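Local coordinates for protein ethanolamine kinase Pv091845 (Plasmodium vivax, PDB 2QG7) that probably phosphorylates ethanolamine with ATP as phosphate donor, the first step of phosphatidylethanolamine synthesis from ethanolamine in the malaria parasite Plasmodium vivax, at residues R151-E154 with K155-C159; K204-K207 with L208-I212; Q411-Y414 with I415-H418; A448-P452 with I453-K457. All coordinates share one frame; numbering follows the deposited sequence.

Contact 1 (R151-E154 with K155-C159)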
# COMPACT_ATOMS: atom_id res chain seq x y z
N ARG D 151 24.72 -3.25 18.77
CA ARG D 151 25.89 -3.88 18.14
C ARG D 151 26.66 -4.80 19.07
O ARG D 151 27.21 -5.80 18.63
CB ARG D 151 26.84 -2.81 17.58
CG ARG D 151 26.22 -1.91 16.49
CD ARG D 151 26.02 -2.66 15.17
NE ARG D 151 25.28 -1.87 14.18
CZ ARG D 151 24.68 -2.38 13.10
NH1 ARG D 151 24.02 -1.57 12.27
NH2 ARG D 151 24.72 -3.70 12.86
N GLU D 152 26.68 -4.43 20.35
CA GLU D 152 27.36 -5.19 21.40
C GLU D 152 26.61 -6.47 21.73
O GLU D 152 27.21 -7.51 22.00
CB GLU D 152 27.51 -4.33 22.67
CG GLU D 152 28.24 -2.99 22.46
CD GLU D 152 27.28 -1.79 22.29
OE1 GLU D 152 26.24 -1.72 23.01
OE2 GLU D 152 27.56 -0.90 21.44
N ARG D 153 25.28 -6.40 21.68
CA ARG D 153 24.42 -7.57 21.79
C ARG D 153 24.46 -8.44 20.51
O ARG D 153 24.46 -9.67 20.59
CB ARG D 153 23.01 -7.12 22.16
CG ARG D 153 22.02 -8.22 22.52
CD ARG D 153 21.29 -8.68 21.27
NE ARG D 153 20.30 -7.70 20.80
CZ ARG D 153 20.00 -7.51 19.51
NH1 ARG D 153 19.06 -6.61 19.19
NH2 ARG D 153 20.66 -8.20 18.52
N GLU D 154 24.53 -7.80 19.34
CA GLU D 154 24.62 -8.53 18.08
C GLU D 154 25.91 -9.35 17.98
O GLU D 154 25.93 -10.42 17.37
CB GLU D 154 24.51 -7.58 16.89
CG GLU D 154 24.17 -8.32 15.61
CD GLU D 154 24.59 -7.60 14.34
OE1 GLU D 154 24.50 -8.26 13.26
OE2 GLU D 154 25.00 -6.41 14.39
N LYS D 155 26.97 -8.82 18.61
CA LYS D 155 28.31 -9.39 18.61
C LYS D 155 28.37 -10.68 19.43
O LYS D 155 28.97 -11.68 19.00
CB LYS D 155 29.30 -8.35 19.14
CG LYS D 155 30.76 -8.62 18.77
CD LYS D 155 31.69 -7.48 19.13
CE LYS D 155 32.03 -7.53 20.62
NZ LYS D 155 32.99 -6.46 21.05
N LYS D 156 27.72 -10.65 20.59
CA LYS D 156 27.62 -11.81 21.47
C LYS D 156 26.82 -12.97 20.87
O LYS D 156 27.28 -14.13 20.91
CB LYS D 156 27.00 -11.39 22.80
CG LYS D 156 27.87 -10.43 23.60
CD LYS D 156 27.27 -10.14 24.99
CE LYS D 156 28.10 -9.11 25.75
NZ LYS D 156 29.42 -9.69 26.14
N ILE D 157 25.64 -12.64 20.32
CA ILE D 157 24.77 -13.57 19.61
C ILE D 157 25.50 -14.25 18.44
O ILE D 157 25.36 -15.46 18.23
CB ILE D 157 23.46 -12.84 19.08
CG1 ILE D 157 22.65 -12.24 20.22
CG2 ILE D 157 22.59 -13.77 18.23
CD1 ILE D 157 21.99 -13.25 21.11
N SER D 158 26.26 -13.45 17.70
CA SER D 158 27.02 -13.88 16.51
C SER D 158 27.97 -15.04 16.75
O SER D 158 28.05 -15.95 15.92
CB SER D 158 27.85 -12.71 15.98
OG SER D 158 26.99 -11.81 15.29
N CYS D 159 28.68 -14.99 17.87
CA CYS D 159 29.63 -16.06 18.18
C CYS D 159 28.92 -17.31 18.70
O CYS D 159 29.30 -18.41 18.31
CB CYS D 159 30.75 -15.59 19.14
SG CYS D 159 30.22 -15.39 20.89
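Residues 151-159 form the opening turns of helix 151-163, where Ile157 N bonds Arg153 O at 3.2 Å and almost straight, while the earlier bonds from Lys155 N to Arg151 O and from Lys156 N to Glu152 O are weak. At the next residue, Glu154 O is gripped twice by Ser158. Ser158 OG donates to Glu154 O at 2.7 Å, and Ser158 N reaches the same oxygen at 3.1 Å, from the opposite face of the carbonyl plane. With chi1 at -77°, OG lies beside its own backbone N, which lets it fold back onto the preceding turn.

The Glu154 side chain itself runs out nearly extended toward Arg151, and NH2 of Arg151 meets OE2 of Glu154 at 3.1 Å in a salt bridge, on the syn side of the carboxylate. The other oxygen, OE1, takes a second salt bridge from Arg178 of strand 177-181. In the protein-kinase-like fold of this family, the helix thus packs against the five-stranded antiparallel sheet of the N-terminal part, Ser158 also touching strand 170-174. Its other flank is carried by Arg153, whose CD rests 4.0 Å from CG1 of Ile157 as the two side chains slant across each other. Both of these residues lean on Leu222 of helix 216-226, and the bent arginine chain delivers NE to Gln226 of that helix.

Contact 2 (K204-K207 with L208-I212)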
# COMPACT_ATOMS: atom_id res chain seq x y z
N LYS D 204 13.14 -27.02 9.78
CA LYS D 204 14.22 -27.85 10.38
C LYS D 204 15.41 -27.03 10.86
O LYS D 204 15.93 -27.28 11.96
CB LYS D 204 14.74 -28.91 9.41
CG LYS D 204 13.81 -30.08 9.19
CD LYS D 204 14.53 -31.04 8.28
CE LYS D 204 13.58 -32.04 7.64
NZ LYS D 204 13.02 -32.96 8.68
N ASN D 205 15.83 -26.05 10.04
CA ASN D 205 16.91 -25.12 10.42
C ASN D 205 16.51 -24.17 11.52
O ASN D 205 17.32 -23.79 12.37
CB ASN D 205 17.40 -24.33 9.20
CG ASN D 205 18.79 -23.75 9.41
OD1 ASN D 205 19.69 -24.43 9.90
ND2 ASN D 205 18.97 -22.50 9.05
N LEU D 206 15.24 -23.81 11.53
CA LEU D 206 14.68 -22.91 12.56
C LEU D 206 14.61 -23.61 13.90
O LEU D 206 14.82 -22.98 14.92
CB LEU D 206 13.31 -22.32 12.12
CG LEU D 206 12.70 -21.27 13.07
CD1 LEU D 206 13.50 -19.96 13.08
CD2 LEU D 206 11.25 -20.99 12.73
N LYS D 207 14.31 -24.92 13.90
CA LYS D 207 14.36 -25.71 15.14
C LYS D 207 15.78 -25.82 15.70
O LYS D 207 15.99 -25.64 16.91
CB LYS D 207 13.78 -27.11 14.92
CG LYS D 207 12.74 -27.47 15.96
CD LYS D 207 13.41 -27.71 17.31
CE LYS D 207 12.42 -27.61 18.44
NZ LYS D 207 11.52 -28.79 18.33
N LEU D 208 16.75 -26.11 14.81
CA LEU D 208 18.16 -26.04 15.17
C LEU D 208 18.56 -24.73 15.87
O LEU D 208 19.30 -24.75 16.84
CB LEU D 208 19.04 -26.25 13.94
CG LEU D 208 19.04 -27.64 13.28
CD1 LEU D 208 19.75 -27.66 11.88
CD2 LEU D 208 19.69 -28.65 14.23
N LEU D 209 18.09 -23.59 15.36
CA LEU D 209 18.27 -22.31 16.01
C LEU D 209 17.55 -22.27 17.35
O LEU D 209 18.09 -21.83 18.37
CB LEU D 209 17.82 -21.17 15.08
CG LEU D 209 17.52 -19.76 15.60
CD1 LEU D 209 18.79 -19.09 16.04
CD2 LEU D 209 16.82 -18.94 14.56
N HIS D 210 16.32 -22.75 17.36
CA HIS D 210 15.52 -22.70 18.58
C HIS D 210 15.97 -23.67 19.68
O HIS D 210 15.60 -23.51 20.85
CB HIS D 210 14.03 -22.83 18.23
CG HIS D 210 13.47 -21.61 17.55
ND1 HIS D 210 12.16 -21.53 17.10
CD2 HIS D 210 14.06 -20.43 17.23
CE1 HIS D 210 11.97 -20.35 16.54
NE2 HIS D 210 13.10 -19.67 16.60
N ASP D 211 16.79 -24.67 19.31
CA ASP D 211 17.32 -25.69 20.22
C ASP D 211 18.51 -25.21 21.02
O ASP D 211 18.88 -25.83 22.01
CB ASP D 211 17.72 -26.95 19.46
CG ASP D 211 16.52 -27.83 19.11
OD1 ASP D 211 15.48 -27.72 19.81
OD2 ASP D 211 16.61 -28.62 18.15
N ILE D 212 19.13 -24.12 20.60
CA ILE D 212 20.27 -23.55 21.28
C ILE D 212 19.88 -23.16 22.71
O ILE D 212 19.01 -22.32 22.93
CB ILE D 212 20.86 -22.34 20.51
CG1 ILE D 212 21.35 -22.77 19.13
CG2 ILE D 212 22.00 -21.71 21.25
CD1 ILE D 212 21.81 -21.62 18.30
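Leu206 O is held by the backbone N of His210 at 2.9 Å, and the same oxygen lies over one face of the His210 ring, 3.2 Å above its plane and displaced toward the rim. The ring is brought there by chi1 of -71°, which sets CG beside the backbone N and folds the imidazole back along the helix. The Leu206 side chain follows its carbonyl: CG makes a CH-pi contact 4.0 Å from the ring centroid, 25° off the normal, and CD1 approaches NE2 to 3.6 Å. From the same leucine, CD1 also reaches CD2 of Leu209 at 3.8 Å, the two chains slanting past each other. This buried side of helix 196-210 faces helix 360-369, where Leu206 and Leu209 both touch Asp363.

Farther round the helix, Lys207 and Asp211 meet through carbon rather than charge. The lysine, bent at chi2 and chi4, lays CD 3.2 Å from OD1 of Asp211, whereas its NZ stays 4.4 Å from that oxygen, beyond a salt bridge. The lysine also makes a cation-pi contact with Tyr394 of helix 384-395. On the more open flank, the Leu208 and Asn205 side chains cross at about a right angle, CD1 of Leu208 meeting OD1 of Asn205.

Both ring nitrogens of His210 are engaged, ND1 by the hydroxyl of Tyr394 and NE2 by Asp363 OD2. With two polar partners and the leucine against its face, the imidazole is fixed in rotation, and the nearby carboxylate would be expected to favour a proton on NE2.

Contact 3 (Q411-Y414 with I415-H418)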
# COMPACT_ATOMS: atom_id res chain seq x y z
N GLN D 411 -0.77 -17.82 16.88
CA GLN D 411 -1.90 -17.11 16.26
C GLN D 411 -2.00 -15.61 16.64
O GLN D 411 -2.15 -14.77 15.76
CB GLN D 411 -3.19 -17.91 16.51
CG GLN D 411 -4.08 -18.04 15.34
CD GLN D 411 -3.47 -18.75 14.19
OE1 GLN D 411 -3.68 -18.38 13.02
NE2 GLN D 411 -2.74 -19.81 14.50
N PRO D 412 -1.87 -15.25 17.92
CA PRO D 412 -1.83 -13.82 18.22
C PRO D 412 -0.50 -13.09 17.92
O PRO D 412 -0.42 -11.87 18.09
CB PRO D 412 -2.06 -13.79 19.74
CG PRO D 412 -1.52 -15.11 20.24
CD PRO D 412 -1.78 -16.10 19.14
N PHE D 413 0.57 -13.82 17.57
CA PHE D 413 1.87 -13.21 17.31
C PHE D 413 1.93 -12.62 15.89
O PHE D 413 2.84 -11.85 15.58
CB PHE D 413 3.02 -14.22 17.52
CG PHE D 413 3.29 -14.53 18.96
CD1 PHE D 413 2.55 -15.52 19.62
CD2 PHE D 413 4.27 -13.83 19.66
CE1 PHE D 413 2.80 -15.80 20.92
CE2 PHE D 413 4.53 -14.11 21.01
CZ PHE D 413 3.79 -15.07 21.63
N TYR D 414 0.96 -12.99 15.06
CA TYR D 414 0.78 -12.38 13.77
C TYR D 414 0.64 -10.84 13.88
O TYR D 414 1.38 -10.07 13.22
CB TYR D 414 -0.45 -12.96 13.14
CG TYR D 414 -0.24 -14.20 12.32
CD1 TYR D 414 0.21 -14.11 11.00
CD2 TYR D 414 -0.53 -15.48 12.86
CE1 TYR D 414 0.37 -15.23 10.22
CE2 TYR D 414 -0.37 -16.63 12.07
CZ TYR D 414 0.08 -16.49 10.76
OH TYR D 414 0.25 -17.57 9.97
N ILE D 415 -0.31 -10.43 14.72
CA ILE D 415 -0.52 -9.02 15.05
C ILE D 415 0.65 -8.37 15.76
O ILE D 415 0.93 -7.19 15.57
CB ILE D 415 -1.79 -8.81 15.93
CG1 ILE D 415 -3.06 -9.25 15.17
CG2 ILE D 415 -1.93 -7.31 16.29
CD1 ILE D 415 -4.15 -9.62 16.17
N CYS D 416 1.29 -9.14 16.61
CA CYS D 416 2.49 -8.69 17.32
C CYS D 416 3.67 -8.33 16.34
O CYS D 416 4.38 -7.35 16.48
CB CYS D 416 2.90 -9.82 18.28
SG CYS D 416 4.28 -9.38 19.28
N SER D 417 3.85 -9.19 15.35
CA SER D 417 4.78 -8.99 14.27
C SER D 417 4.42 -7.74 13.40
O SER D 417 5.30 -7.00 13.01
CB SER D 417 4.75 -10.25 13.41
OG SER D 417 5.46 -10.06 12.22
N HIS D 418 3.13 -7.52 13.13
CA HIS D 418 2.67 -6.27 12.49
C HIS D 418 3.01 -4.99 13.26
O HIS D 418 3.46 -4.02 12.67
CB HIS D 418 1.16 -6.32 12.24
CG HIS D 418 0.75 -7.34 11.24
ND1 HIS D 418 1.40 -7.49 10.03
CD2 HIS D 418 -0.23 -8.27 11.26
CE1 HIS D 418 0.82 -8.45 9.33
NE2 HIS D 418 -0.18 -8.94 10.05
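Tyr414 O accepts the backbone N of His418 at 3.1 Å and sits over one face of the His418 imidazole, with CD2 of that ring 3.1 Å away. The histidine's chi1 of -66° keeps CG beside its backbone N and so lays the ring across the carbonyl of the previous turn. One residue earlier, Ser417 N donates to Phe413 O at 2.9 Å, and CB of Ser417 also packs on this oxygen at 3.3 Å. Cys416 touches the same carbonyl through CB, which reaches the Phe413 ring more loosely, 4.5 Å from CD2.

Beyond this shell, Asn369 ND2 gives Tyr414 O a second hydrogen bond. The hydroxyl of Tyr414 pairs with Glu387, while OG of Ser417, turned anti to its own backbone N (chi1 171°), reaches Asn366 of helix 360-369. ND1 of His418 is joined to Arg445 NE, and the same imidazole meets Trp378 and Phe454 edge-to-face.

Phe413 and Cys416 lean instead toward helix 269-284 through Cys283 and Val279. This part of helix 413-430, packed among other helices, lies in the largely helical C-terminal lobe of the kinase-like fold.

Contact 4 (A448-P452 with I453-K457)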
# COMPACT_ATOMS: atom_id res chain seq x y z
N ALA D 448 -2.53 -3.67 9.05
CA ALA D 448 -2.64 -5.13 9.17
C ALA D 448 -2.89 -5.60 10.60
O ALA D 448 -3.55 -6.61 10.77
CB ALA D 448 -1.43 -5.81 8.59
N SER D 449 -2.39 -4.88 11.60
CA SER D 449 -2.62 -5.22 12.97
C SER D 449 -4.07 -4.97 13.41
O SER D 449 -4.53 -5.59 14.37
CB SER D 449 -1.69 -4.45 13.88
OG SER D 449 -2.05 -3.08 13.93
N CYS D 450 -4.78 -4.10 12.70
CA CYS D 450 -6.21 -3.85 12.97
C CYS D 450 -7.10 -4.64 12.05
O CYS D 450 -8.32 -4.60 12.23
CB CYS D 450 -6.52 -2.36 12.78
SG CYS D 450 -5.55 -1.31 13.85
N LEU D 451 -6.56 -5.34 11.06
CA LEU D 451 -7.42 -5.99 10.07
C LEU D 451 -8.06 -7.27 10.60
O LEU D 451 -7.42 -8.01 11.32
CB LEU D 451 -6.68 -6.32 8.79
CG LEU D 451 -6.31 -5.25 7.76
CD1 LEU D 451 -5.44 -5.89 6.70
CD2 LEU D 451 -7.53 -4.62 7.12
N PRO D 452 -9.35 -7.52 10.24
CA PRO D 452 -10.10 -8.71 10.65
C PRO D 452 -9.42 -10.04 10.34
O PRO D 452 -9.43 -10.95 11.18
CB PRO D 452 -11.39 -8.58 9.82
CG PRO D 452 -11.61 -7.10 9.76
CD PRO D 452 -10.21 -6.62 9.43
N ILE D 453 -8.84 -10.14 9.14
CA ILE D 453 -8.12 -11.34 8.73
C ILE D 453 -7.00 -11.72 9.70
O ILE D 453 -6.58 -12.87 9.73
CB ILE D 453 -7.56 -11.22 7.28
CG1 ILE D 453 -6.67 -9.96 7.15
CG2 ILE D 453 -8.71 -11.24 6.24
CD1 ILE D 453 -5.82 -9.97 5.92
N PHE D 454 -6.52 -10.78 10.50
CA PHE D 454 -5.47 -11.07 11.44
C PHE D 454 -5.99 -11.04 12.86
O PHE D 454 -5.46 -11.76 13.70
CB PHE D 454 -4.27 -10.11 11.30
CG PHE D 454 -3.44 -10.36 10.09
CD1 PHE D 454 -3.44 -9.46 9.03
CD2 PHE D 454 -2.65 -11.51 10.00
CE1 PHE D 454 -2.67 -9.70 7.90
CE2 PHE D 454 -1.89 -11.78 8.86
CZ PHE D 454 -1.90 -10.87 7.82
N ARG D 455 -7.01 -10.23 13.13
CA ARG D 455 -7.58 -10.15 14.47
C ARG D 455 -8.45 -11.38 14.81
O ARG D 455 -8.60 -11.72 15.97
CB ARG D 455 -8.43 -8.88 14.60
CG ARG D 455 -7.67 -7.59 14.68
CD ARG D 455 -7.24 -7.32 16.09
NE ARG D 455 -6.71 -5.98 16.30
CZ ARG D 455 -7.43 -4.93 16.73
NH1 ARG D 455 -6.86 -3.76 16.89
NH2 ARG D 455 -8.73 -5.04 16.98
N SER D 456 -9.04 -12.01 13.80
CA SER D 456 -9.92 -13.14 14.01
C SER D 456 -9.17 -14.48 14.11
O SER D 456 -9.78 -15.56 14.19
CB SER D 456 -10.95 -13.22 12.89
OG SER D 456 -10.32 -13.50 11.66
N LYS D 457 -7.84 -14.38 14.06
CA LYS D 457 -6.96 -15.51 14.21
C LYS D 457 -6.93 -15.87 15.69
O LYS D 457 -6.93 -17.06 16.02
CB LYS D 457 -5.56 -15.13 13.74
CG LYS D 457 -5.36 -15.28 12.24
CD LYS D 457 -3.94 -14.90 11.94
CE LYS D 457 -3.70 -14.74 10.47
NZ LYS D 457 -4.09 -15.95 9.73
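Leu451 O is held at the tight end of this contact by two backbone donors, Phe454 N at 3.0 Å and Arg455 N at 2.9 Å. The first comes from above the carbonyl plane and the second lies in it, as the chain turns from the N-cap residue Leu451 into the short helix 452-455. Arg455 then doubles back: bent at chi2 (-84°), it brings NE to Ser449 O at 2.9 Å, in the plane of that carbonyl, while CA of Cys450 lies over one face of the guanidinium. Phe454 closes the buried flank, its CD1 3.3 Å from Ala448 O and its CE1 4.1 Å from CB of Ala448.

The apolar pair of Leu451 and the exposed Ile453 is looser: they run side by side in the same direction, CB of Leu451 lying 4.0 Å from CG1 of Ile453. Exposure does not mean slack at Ser456: its OG and backbone N both donate to Pro452 O, the hydroxyl at 2.7 Å, and chi1 of 66° places OG between backbone N and carbonyl carbon, facing that oxygen.

A second subunit packs against Pro452, Arg455 and Ser456; its Phe257 accepts a hydrogen bond from Arg455 NH2 through the carbonyl and makes a cation-pi contact with the same guanidinium. Within its own chain the turn follows helix 438-448 and packs on helix 413-430, with Ser449 on Ile415 and Ile419, and the Phe454 ring edge-to-face with Trp378.

All four contacts are local and follow one another in series, so none nests in or crosses another, and none closes a loop longer than a turn or so of chain. Contact 1 comes first, setting helix 151-163 against the five-stranded sheet and helix 216-226. Contact 2, its centre about 18 Å from that of contact 1, lies in the last part of helix 196-210 beside helices 360-369 and 384-395. Contact 3 lies in the early part of helix 413-430, which packs on helix 360-369 as well. Contact 4, near the C terminus, returns the chain to contact 3: their centres lie about 9 Å apart, and Gln411 and Ile415 meet residues of 453-457, while Pro452, Arg455 and Ser456 also meet the second subunit.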